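Lectin CEL-I, N-acetyl-D-galactosamine-specific C-type (Cucumaria echinata, PDB 4WQQ) binds N-acetylgalactosamine with the help of calcium in its natural form and, in the engineered version described here, holds mannose at a calcium site. Local coordinates at residues Q68-L72 with Q114-T118; T96-E102 with E119-D125; Y61-D66 with A132-C136. The protein carries 3 engineered substitutions. One frame throughout, in Å; residues are numbered along the deposited sequence.

Contact 1. Residues Q68-L72 with Q114-T118; sequences QAGQL and QFRHT
Leu72 and Phe115 form an antiparallel hydrogen-bonded pair where strand 71-77 meets strand 112-116. Leu72 N gives its hydrogen to Phe115 O at 3.0 Å, and Phe115 N answers to Leu72 O at 2.8 Å. With CG anti to the backbone N (chi1 -178°), Leu72 runs alongside Phe115 in the same direction, and its CD2 lies 4.0 Å from Phe115 CD2. Trp62 and Val58 of helix 52-65 also pack on the Phe115 side chain.

Gln71 serves the more polar side. Its chi1 of -68° sets CG beside the backbone N, so that CB and CG lie over the amide of Gln114, with Gln71 CG 3.3 Å from Gln114 OE1; a bend at chi2 then turns the Gln71 amide toward its waters. The two amide planes are 41° apart and meet through solvent: one water donates to Gln71 OE1 and accepts from Gln114 NE2, 2.9 Å from each. Gln114 OE1 is taken by Asn124 and Asn126.

Beyond the strand pair, the His117 imidazole sets one face against Ala69, whose CA is 3.8 Å from the ring centroid in a CH-pi contact. A second water accepts from Gln71 NE2 at 2.8 Å and from His117 N, and also bonds His117 ND1.

The chemistry thus passes from direct backbone pairing to water-mediated links between the polar side chains. Gln114, gripped by Asn124, links this strand pair to the sugar-binding region, where Arg116 makes a weak hydrogen bond to the mannose.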
loop_
_atom_site.group_PDB
_atom_site.type_symbol
_atom_site.label_atom_id
_atom_site.label_comp_id
_atom_site.label_asym_id
_atom_site.label_seq_id
_atom_site.Cartn_x
_atom_site.Cartn_y
_atom_site.Cartn_z
ATOM N N GLN A 68 -26.778 -12.599 2.835
ATOM C CA GLN A 68 -27.696 -13.171 1.865
ATOM C C GLN A 68 -27.180 -14.535 1.392
ATOM O O GLN A 68 -25.991 -14.725 1.328
ATOM C CB GLN A 68 -27.894 -12.247 0.670
ATOM C CG GLN A 68 -28.499 -10.896 0.964
ATOM C CD GLN A 68 -28.530 -10.025 -0.262
ATOM O OE1 GLN A 68 -27.657 -10.137 -1.171
ATOM N NE2 GLN A 68 -29.533 -9.109 -0.312
ATOM N N ALA A 69 -28.073 -15.455 1.042
ATOM C CA ALA A 69 -27.662 -16.741 0.445
ATOM C C ALA A 69 -27.122 -16.427 -0.987
ATOM O O ALA A 69 -27.658 -15.616 -1.695
ATOM C CB ALA A 69 -28.785 -17.713 0.393
ATOM N N GLY A 70 -25.958 -16.923 -1.279
ATOM C CA GLY A 70 -25.294 -16.538 -2.541
ATOM C C GLY A 70 -23.873 -16.888 -2.454
ATOM O O GLY A 70 -23.444 -17.589 -1.563
ATOM N N GLN A 71 -23.120 -16.445 -3.457
ATOM C CA GLN A 71 -21.769 -16.850 -3.607
ATOM C C GLN A 71 -20.863 -15.629 -3.692
ATOM O O GLN A 71 -21.319 -14.481 -3.798
ATOM C CB GLN A 71 -21.605 -17.748 -4.874
ATOM C CG GLN A 71 -22.291 -19.128 -4.801
ATOM C CD GLN A 71 -23.774 -19.058 -5.034
ATOM O OE1 GLN A 71 -24.271 -18.438 -6.003
ATOM N NE2 GLN A 71 -24.531 -19.696 -4.151
ATOM N N LEU A 72 -19.573 -15.925 -3.629
ATOM C CA LEU A 72 -18.482 -14.952 -3.642
ATOM C C LEU A 72 -17.472 -15.330 -4.708
ATOM O O LEU A 72 -16.749 -16.320 -4.590
ATOM C CB LEU A 72 -17.824 -14.870 -2.280
ATOM C CG LEU A 72 -16.662 -13.843 -2.114
ATOM C CD1 LEU A 72 -17.164 -12.432 -1.954
ATOM C CD2 LEU A 72 -15.742 -14.171 -0.989
ATOM N N GLN A 114 -15.872 -19.691 -7.139
ATOM C CA GLN A 114 -16.565 -18.883 -6.170
ATOM C C GLN A 114 -16.691 -19.673 -4.842
ATOM O O GLN A 114 -16.758 -20.904 -4.862
ATOM C CB GLN A 114 -17.983 -18.476 -6.689
ATOM C CG GLN A 114 -18.881 -19.666 -7.010
ATOM C CD GLN A 114 -20.238 -19.365 -7.622
ATOM O OE1 GLN A 114 -21.031 -20.275 -7.660
ATOM N NE2 GLN A 114 -20.492 -18.169 -8.160
ATOM N N PHE A 115 -16.730 -18.972 -3.726
ATOM C CA PHE A 115 -17.202 -19.585 -2.454
ATOM C C PHE A 115 -18.724 -19.752 -2.459
ATOM O O PHE A 115 -19.488 -18.853 -2.848
ATOM C CB PHE A 115 -16.902 -18.661 -1.256
ATOM C CG PHE A 115 -15.449 -18.527 -0.849
ATOM C CD1 PHE A 115 -14.391 -19.016 -1.580
ATOM C CD2 PHE A 115 -15.166 -17.862 0.324
ATOM C CE1 PHE A 115 -13.096 -18.830 -1.166
ATOM C CE2 PHE A 115 -13.877 -17.733 0.782
ATOM C CZ PHE A 115 -12.838 -18.198 0.046
ATOM N N ARG A 116 -19.184 -20.871 -1.941
ATOM C CA ARG A 116 -20.528 -20.985 -1.370
ATOM C C ARG A 116 -20.622 -20.281 -0.008
ATOM O O ARG A 116 -19.617 -20.061 0.644
ATOM C CB ARG A 116 -20.858 -22.496 -1.167
ATOM C CG ARG A 116 -20.708 -23.198 -2.470
ATOM C CD ARG A 116 -21.545 -24.408 -2.636
ATOM N NE ARG A 116 -22.451 -24.132 -3.745
ATOM C CZ ARG A 116 -22.642 -24.922 -4.817
ATOM N NH1 ARG A 116 -21.999 -26.131 -4.992
ATOM N NH2 ARG A 116 -23.496 -24.492 -5.728
ATOM N N HIS A 117 -21.837 -19.933 0.388
ATOM C CA HIS A 117 -22.035 -19.279 1.675
ATOM C C HIS A 117 -22.083 -20.326 2.806
ATOM O O HIS A 117 -22.137 -19.938 3.974
ATOM C CB HIS A 117 -23.293 -18.396 1.744
ATOM C CG HIS A 117 -24.603 -19.117 1.742
ATOM N ND1 HIS A 117 -25.178 -19.649 0.599
ATOM C CD2 HIS A 117 -25.478 -19.387 2.759
ATOM C CE1 HIS A 117 -26.371 -20.147 0.911
ATOM N NE2 HIS A 117 -26.560 -20.010 2.209
ATOM N N THR A 118 -22.010 -21.589 2.436
ATOM C CA THR A 118 -22.115 -22.710 3.418
ATOM C C THR A 118 -20.777 -23.427 3.539
ATOM O O THR A 118 -19.836 -23.210 2.733
ATOM C CB THR A 118 -23.180 -23.678 2.956
ATOM O OG1 THR A 118 -22.892 -24.104 1.623
ATOM C CG2 THR A 118 -24.483 -23.079 3.035
HETATM O O HOH W 1 -23.273 -17.547 -8.593
HETATM O O HOH W 2 -24.083 -20.863 -1.624
#

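Contact 2. Residues T96-E102 with E119-D125; sequences TKWAGGE and EGGAWND. Engineered in segment 96-102: Glu102 (natural residue Gln). With CA (calcium ion), chain F; MAN (alpha-D-mannopyranose), chain H.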
loop_
_atom_site.group_PDB
_atom_site.type_symbol
_atom_site.label_atom_id
_atom_site.label_comp_id
_atom_site.label_asym_id
_atom_site.label_seq_id
_atom_site.Cartn_x
_atom_site.Cartn_y
_atom_site.Cartn_z
ATOM N N THR A 96 -6.642 -26.053 -2.063
ATOM C CA THR A 96 -8.007 -26.098 -2.649
ATOM C C THR A 96 -9.073 -26.455 -1.606
ATOM O O THR A 96 -8.784 -27.140 -0.618
ATOM C CB THR A 96 -8.084 -27.008 -3.912
ATOM O OG1 THR A 96 -8.022 -28.399 -3.511
ATOM C CG2 THR A 96 -7.059 -26.659 -4.958
ATOM N N LYS A 97 -10.314 -25.955 -1.744
ATOM C CA LYS A 97 -11.383 -26.360 -0.893
ATOM C C LYS A 97 -12.651 -26.548 -1.701
ATOM O O LYS A 97 -13.686 -25.981 -1.356
ATOM C CB LYS A 97 -11.585 -25.315 0.220
ATOM C CG LYS A 97 -12.330 -25.791 1.464
ATOM C CD LYS A 97 -12.842 -24.672 2.380
ATOM C CE LYS A 97 -13.971 -25.156 3.255
ATOM N NZ LYS A 97 -13.533 -26.262 4.132
ATOM N N TRP A 98 -12.604 -27.419 -2.699
ATOM C CA TRP A 98 -13.810 -27.733 -3.523
ATOM C C TRP A 98 -14.913 -28.344 -2.737
ATOM O O TRP A 98 -14.676 -29.246 -1.933
ATOM C CB TRP A 98 -13.388 -28.652 -4.650
ATOM C CG TRP A 98 -12.501 -27.997 -5.649
ATOM C CD1 TRP A 98 -11.201 -28.279 -5.901
ATOM C CD2 TRP A 98 -12.878 -26.965 -6.579
ATOM N NE1 TRP A 98 -10.728 -27.470 -6.901
ATOM C CE2 TRP A 98 -11.738 -26.643 -7.314
ATOM C CE3 TRP A 98 -14.082 -26.249 -6.807
ATOM C CZ2 TRP A 98 -11.758 -25.690 -8.331
ATOM C CZ3 TRP A 98 -14.110 -25.328 -7.765
ATOM C CH2 TRP A 98 -12.942 -25.035 -8.537
ATOM N N ALA A 99 -16.125 -27.827 -2.883
ATOM C CA ALA A 99 -17.276 -28.498 -2.320
ATOM C C ALA A 99 -17.434 -29.889 -2.944
ATOM O O ALA A 99 -16.905 -30.190 -4.042
ATOM C CB ALA A 99 -18.524 -27.680 -2.526
ATOM N N GLY A 100 -18.238 -30.705 -2.285
ATOM C CA GLY A 100 -18.536 -32.049 -2.758
ATOM C C GLY A 100 -19.027 -32.031 -4.166
ATOM O O GLY A 100 -19.919 -31.267 -4.490
ATOM N N GLY A 101 -18.412 -32.847 -5.005
ATOM C CA GLY A 101 -18.707 -32.928 -6.448
ATOM C C GLY A 101 -18.277 -31.801 -7.365
ATOM O O GLY A 101 -18.516 -31.869 -8.589
ATOM N N GLU A 102 -17.581 -30.799 -6.796
ATOM C CA GLU A 102 -17.030 -29.721 -7.617
ATOM C C GLU A 102 -15.512 -29.957 -7.808
ATOM O O GLU A 102 -14.883 -30.602 -6.925
ATOM C CB GLU A 102 -17.285 -28.413 -6.885
ATOM C CG GLU A 102 -18.745 -28.231 -6.516
ATOM C CD GLU A 102 -19.731 -28.120 -7.694
ATOM O OE1 GLU A 102 -19.292 -27.903 -8.828
ATOM O OE2 GLU A 102 -20.996 -28.223 -7.480
ATOM N N GLU A 119 -20.651 -24.243 4.587
ATOM C CA GLU A 119 -19.505 -25.133 4.746
ATOM C C GLU A 119 -18.147 -24.399 4.707
ATOM O O GLU A 119 -17.218 -24.813 4.037
ATOM C CB GLU A 119 -19.527 -26.260 3.695
ATOM C CG GLU A 119 -20.747 -27.171 3.779
ATOM C CD GLU A 119 -20.703 -28.346 2.805
ATOM O OE1 GLU A 119 -21.460 -29.315 3.056
ATOM O OE2 GLU A 119 -19.907 -28.331 1.804
ATOM N N GLY A 120 -18.057 -23.279 5.409
ATOM C CA GLY A 120 -16.810 -22.540 5.490
ATOM C C GLY A 120 -16.328 -21.903 4.177
ATOM O O GLY A 120 -15.148 -21.591 4.041
ATOM N N GLY A 121 -17.224 -21.843 3.209
ATOM C CA GLY A 121 -16.872 -21.246 1.889
ATOM C C GLY A 121 -16.370 -22.209 0.870
ATOM O O GLY A 121 -15.643 -21.826 -0.075
ATOM N N ALA A 122 -16.735 -23.478 0.995
ATOM C CA ALA A 122 -16.252 -24.450 0.017
ATOM C C ALA A 122 -16.638 -23.978 -1.426
ATOM O O ALA A 122 -17.684 -23.396 -1.660
ATOM C CB ALA A 122 -16.850 -25.832 0.272
ATOM N N TRP A 123 -15.714 -24.251 -2.347
ATOM C CA TRP A 123 -15.691 -23.693 -3.668
ATOM C C TRP A 123 -16.593 -24.450 -4.649
ATOM O O TRP A 123 -16.749 -25.672 -4.584
ATOM C CB TRP A 123 -14.282 -23.713 -4.226
ATOM C CG TRP A 123 -13.198 -23.105 -3.380
ATOM C CD1 TRP A 123 -13.339 -22.443 -2.211
ATOM C CD2 TRP A 123 -11.817 -23.155 -3.652
ATOM N NE1 TRP A 123 -12.129 -22.015 -1.767
ATOM C CE2 TRP A 123 -11.169 -22.451 -2.632
ATOM C CE3 TRP A 123 -11.068 -23.695 -4.674
ATOM C CZ2 TRP A 123 -9.814 -22.285 -2.620
ATOM C CZ3 TRP A 123 -9.714 -23.537 -4.674
ATOM C CH2 TRP A 123 -9.099 -22.819 -3.660
ATOM N N ASN A 124 -17.186 -23.666 -5.574
ATOM C CA ASN A 124 -17.908 -24.145 -6.716
ATOM C C ASN A 124 -17.374 -23.425 -7.981
ATOM O O ASN A 124 -16.925 -22.271 -7.905
ATOM C CB ASN A 124 -19.351 -23.797 -6.541
ATOM C CG ASN A 124 -20.186 -24.202 -7.716
ATOM O OD1 ASN A 124 -20.066 -25.294 -8.260
ATOM N ND2 ASN A 124 -21.031 -23.274 -8.154
ATOM N N ASP A 125 -17.407 -24.122 -9.113
ATOM C CA ASP A 125 -17.270 -23.518 -10.413
ATOM C C ASP A 125 -18.641 -23.111 -10.955
ATOM O O ASP A 125 -19.647 -23.847 -10.828
ATOM C CB ASP A 125 -16.473 -24.394 -11.390
ATOM C CG ASP A 125 -17.134 -25.772 -11.652
ATOM O OD1 ASP A 125 -17.987 -26.265 -10.863
ATOM O OD2 ASP A 125 -16.732 -26.386 -12.630
HETATM CA CA CA F . -20.244 -26.213 -10.453
HETATM C C1 MAN H . -25.791 -26.506 -8.736
HETATM C C2 MAN H . -24.541 -27.332 -8.817
HETATM C C3 MAN H . -23.294 -26.492 -9.054
HETATM C C4 MAN H . -23.577 -25.497 -10.168
HETATM C C5 MAN H . -24.731 -24.587 -9.687
HETATM C C6 MAN H . -25.128 -23.449 -10.596
HETATM O O1 MAN H . -25.703 -25.923 -7.465
HETATM O O2 MAN H . -24.755 -28.132 -9.950
HETATM O O3 MAN H . -22.260 -27.385 -9.455
HETATM O O4 MAN H . -22.371 -24.791 -10.387
HETATM O O5 MAN H . -25.916 -25.469 -9.719
HETATM O O6 MAN H . -25.282 -24.171 -11.801
#
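Trp123 and Lys97 bury the largest areas here, the indole lying beneath the backbone of 96-98. Lys97 N sits 3.5 Å above the middle of the ring system; this nitrogen is buried without a hydrogen-bond partner in the model. On the same face, Lys97 CB makes a CH-pi contact with the five-membered ring, 4.0 Å from its centroid. The extended lysine chain brings CE to 3.4 Å from Glu119 O. Trp123 NE1 is held by Gln55.

Trp98 leaves the backbone away from the other segment, yet its chi1 of -68° keeps CG beside its own N, and the indole returns to meet Trp123. The edge of the Trp123 six-membered ring points at the face of the Trp98 five-membered ring, a T-shaped pair with planes at 79°. Two nearly straight backbone bonds, Trp123 N to Lys97 O and Ala99 N to Trp123 O, fix the two chains, and the methyls of Ala99 and Ala122 meet alongside.

A type II turn from Ala99 then delivers the engineered Glu102. Bent at chi2 (-64°), it sends OE1 to the calcium ion at 2.5 Å. Asn124 OD1 binds the metal at 2.4 Å and Asp125 OD1 at 2.3 Å, while Asp125 OD2 accepts a hydrogen bond from Asn105 N; Asp125 O, the likewise engineered Asn104 and Glu110 complete the protein ligands. Mannose O3 and O4 fill the remaining positions, and Asn124 ND2 donates to O4 at 3.0 Å.

Trp123-Asn124-Asp125 is the WND motif of C-type lectins, and Glu102-Pro103-Asn104 the engineered EPN motif of mannose binders. Calcium draws together oxygens that would otherwise probably repel one another and, by binding mannose O3 and O4 itself, becomes part of the sugar site.

Contact 3. Residues Y61-D66 with A132-C136; sequences YWRGID and AKYMC
The C-terminal end of helix 52-65, carrying Tyr61 and Trp62, runs at 130° to the strand bearing Lys133 and Met135, and the axes of the two segments come no nearer than 10.5 Å. Side chains span that distance at two places.

At the first, Met135 starts with CG anti to its backbone N (chi1 172°), then bends at chi2 and chi3 so that both sulfur and methyl touch the Tyr61 ring. SD lies 3.6 Å from Tyr61 CE2, approaching the phenol ring obliquely in a Met-aromatic contact, while CE, 3.6 Å from Tyr61 CD2, also reaches Trp62 CB at 4.0 Å. Phe18 fixes the far end of Tyr61 through its backbone N, and Leu72 of the neighbouring strand adds to the apolar cluster.

At the second, Lys133 and Asp66 approach from opposite directions. Lys133 bends at chi2 and chi4, curling its chain along the carboxylate so that NZ forms a salt bridge with Asp66 OD2 at 2.9 Å, though the hydrogen bond within it is weak. The same OD2 accepts Trp62 NE1 at 2.9 Å on its anti side, which ties the indole to the end of the helix. Arg63 lies farther off, its NH1 4.0 Å from OD2 in a long ion pair, while its CD lies over a face of the Trp62 ring.

Asn20 and Gln68 also receive bonds from Lys133 NZ, and Gln68 N donates to Asp66 OD1. A buried lysine and carboxylate are thus each met by several partners, which would be expected to favour the charged state of both and to hold the helix end against the sheet.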
loop_
_atom_site.group_PDB
_atom_site.type_symbol
_atom_site.label_atom_id
_atom_site.label_comp_id
_atom_site.label_asym_id
_atom_site.label_seq_id
_atom_site.Cartn_x
_atom_site.Cartn_y
_atom_site.Cartn_z
ATOM N N TYR A 61 -15.011 -12.605 6.741
ATOM C CA TYR A 61 -15.125 -11.196 6.407
ATOM C C TYR A 61 -16.361 -10.947 5.535
ATOM O O TYR A 61 -17.221 -10.090 5.822
ATOM C CB TYR A 61 -13.808 -10.772 5.736
ATOM C CG TYR A 61 -13.751 -9.391 5.069
ATOM C CD1 TYR A 61 -14.521 -8.340 5.510
ATOM C CD2 TYR A 61 -12.913 -9.175 3.973
ATOM C CE1 TYR A 61 -14.465 -7.099 4.909
ATOM C CE2 TYR A 61 -12.822 -7.920 3.353
ATOM C CZ TYR A 61 -13.629 -6.890 3.798
ATOM O OH TYR A 61 -13.614 -5.622 3.261
ATOM N N TRP A 62 -16.493 -11.750 4.484
ATOM C CA TRP A 62 -17.624 -11.713 3.617
ATOM C C TRP A 62 -18.965 -11.836 4.392
ATOM O O TRP A 62 -19.859 -10.997 4.272
ATOM C CB TRP A 62 -17.484 -12.824 2.564
ATOM C CG TRP A 62 -18.730 -13.097 1.799
ATOM C CD1 TRP A 62 -19.664 -12.186 1.373
ATOM C CD2 TRP A 62 -19.132 -14.356 1.249
ATOM N NE1 TRP A 62 -20.607 -12.790 0.649
ATOM C CE2 TRP A 62 -20.334 -14.126 0.563
ATOM C CE3 TRP A 62 -18.619 -15.677 1.315
ATOM C CZ2 TRP A 62 -21.040 -15.140 -0.066
ATOM C CZ3 TRP A 62 -19.321 -16.673 0.731
ATOM C CH2 TRP A 62 -20.511 -16.388 -0.013
ATOM N N ARG A 63 -19.060 -12.914 5.195
ATOM C CA ARG A 63 -20.319 -13.254 5.853
ATOM C C ARG A 63 -20.638 -12.340 7.022
ATOM O O ARG A 63 -21.821 -12.230 7.399
ATOM C CB ARG A 63 -20.309 -14.723 6.220
ATOM C CG ARG A 63 -20.103 -15.670 5.043
ATOM C CD ARG A 63 -21.084 -15.417 3.917
ATOM N NE ARG A 63 -22.452 -15.671 4.338
ATOM C CZ ARG A 63 -23.542 -15.387 3.643
ATOM N NH1 ARG A 63 -23.479 -14.774 2.484
ATOM N NH2 ARG A 63 -24.709 -15.713 4.110
ATOM N N GLY A 64 -19.652 -11.552 7.455
ATOM C CA GLY A 64 -19.929 -10.466 8.423
ATOM C C GLY A 64 -20.600 -9.262 7.825
ATOM O O GLY A 64 -21.322 -8.496 8.498
ATOM N N ILE A 65 -20.422 -9.066 6.514
ATOM C CA ILE A 65 -21.078 -7.997 5.849
ATOM C C ILE A 65 -22.333 -8.415 5.083
ATOM O O ILE A 65 -23.322 -7.655 5.003
ATOM C CB ILE A 65 -20.039 -7.325 4.923
ATOM C CG1 ILE A 65 -18.998 -6.675 5.859
ATOM C CG2 ILE A 65 -20.695 -6.223 4.090
ATOM C CD1 ILE A 65 -17.703 -6.429 5.177
ATOM N N ASP A 66 -22.281 -9.572 4.443
ATOM C CA ASP A 66 -23.345 -10.054 3.573
ATOM C C ASP A 66 -23.994 -11.289 4.201
ATOM O O ASP A 66 -23.380 -12.364 4.350
ATOM C CB ASP A 66 -22.732 -10.391 2.206
ATOM C CG ASP A 66 -23.717 -10.975 1.210
ATOM O OD1 ASP A 66 -24.976 -10.867 1.367
ATOM O OD2 ASP A 66 -23.229 -11.534 0.174
ATOM N N ALA A 132 -22.487 -13.051 -8.635
ATOM C CA ALA A 132 -22.055 -13.243 -7.295
ATOM C C ALA A 132 -21.469 -11.959 -6.778
ATOM O O ALA A 132 -21.210 -11.054 -7.568
ATOM C CB ALA A 132 -21.037 -14.378 -7.144
ATOM N N LYS A 133 -21.242 -11.925 -5.449
ATOM C CA LYS A 133 -20.537 -10.826 -4.788
ATOM C C LYS A 133 -19.039 -11.006 -5.098
ATOM O O LYS A 133 -18.695 -12.011 -5.718
ATOM C CB LYS A 133 -20.823 -10.799 -3.300
ATOM C CG LYS A 133 -22.293 -10.875 -2.975
ATOM C CD LYS A 133 -23.102 -9.704 -3.495
ATOM C CE LYS A 133 -24.622 -9.900 -3.144
ATOM N NZ LYS A 133 -24.836 -9.908 -1.668
ATOM N N TYR A 134 -18.170 -10.077 -4.715
ATOM C CA TYR A 134 -16.748 -10.303 -4.977
ATOM C C TYR A 134 -15.852 -9.677 -3.926
ATOM O O TYR A 134 -16.237 -8.818 -3.195
ATOM C CB TYR A 134 -16.363 -9.900 -6.405
ATOM C CG TYR A 134 -16.494 -8.433 -6.701
ATOM C CD1 TYR A 134 -17.702 -7.880 -7.053
ATOM C CD2 TYR A 134 -15.346 -7.590 -6.700
ATOM C CE1 TYR A 134 -17.777 -6.549 -7.365
ATOM C CE2 TYR A 134 -15.418 -6.274 -6.988
ATOM C CZ TYR A 134 -16.628 -5.730 -7.313
ATOM O OH TYR A 134 -16.769 -4.374 -7.637
ATOM N N MET A 135 -14.653 -10.192 -3.894
ATOM C CA MET A 135 -13.647 -9.737 -2.961
ATOM C C MET A 135 -12.330 -9.487 -3.724
ATOM O O MET A 135 -11.861 -10.350 -4.489
ATOM C CB MET A 135 -13.422 -10.895 -2.019
ATOM C CG MET A 135 -12.291 -10.795 -1.049
ATOM S SD MET A 135 -12.777 -10.076 0.496
ATOM C CE MET A 135 -14.211 -11.039 1.156
ATOM N N CYS A 136 -11.703 -8.368 -3.426
ATOM C CA CYS A 136 -10.406 -8.065 -3.985
ATOM C C CYS A 136 -9.296 -8.195 -2.947
ATOM O O CYS A 136 -9.562 -8.185 -1.734
ATOM C CB CYS A 136 -10.370 -6.654 -4.542
ATOM S SG CYS A 136 -11.772 -6.258 -5.648
#

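Overall arrangement
Starting from the N terminus, the end of helix 52-65 opens contact 3, whose partner strand 132-140 comes 66 residues later; this long loop encloses the other two contacts. Just past the helix, 68-72 enters strand 71-77 and waits for 114-118. Before that loop closes, 96-102 opens contact 2, which closes on 119-125, so contacts 1 and 2 cross. They touch directly where strands 112-116 and 123-126 pair, and Phe115 packs on Trp123. Contacts 1 and 3 meet through Gln68, bonded to Arg63 and Lys133. Together they join helix, central sheet and long calcium-binding loop, with contact 1 bridging the other two.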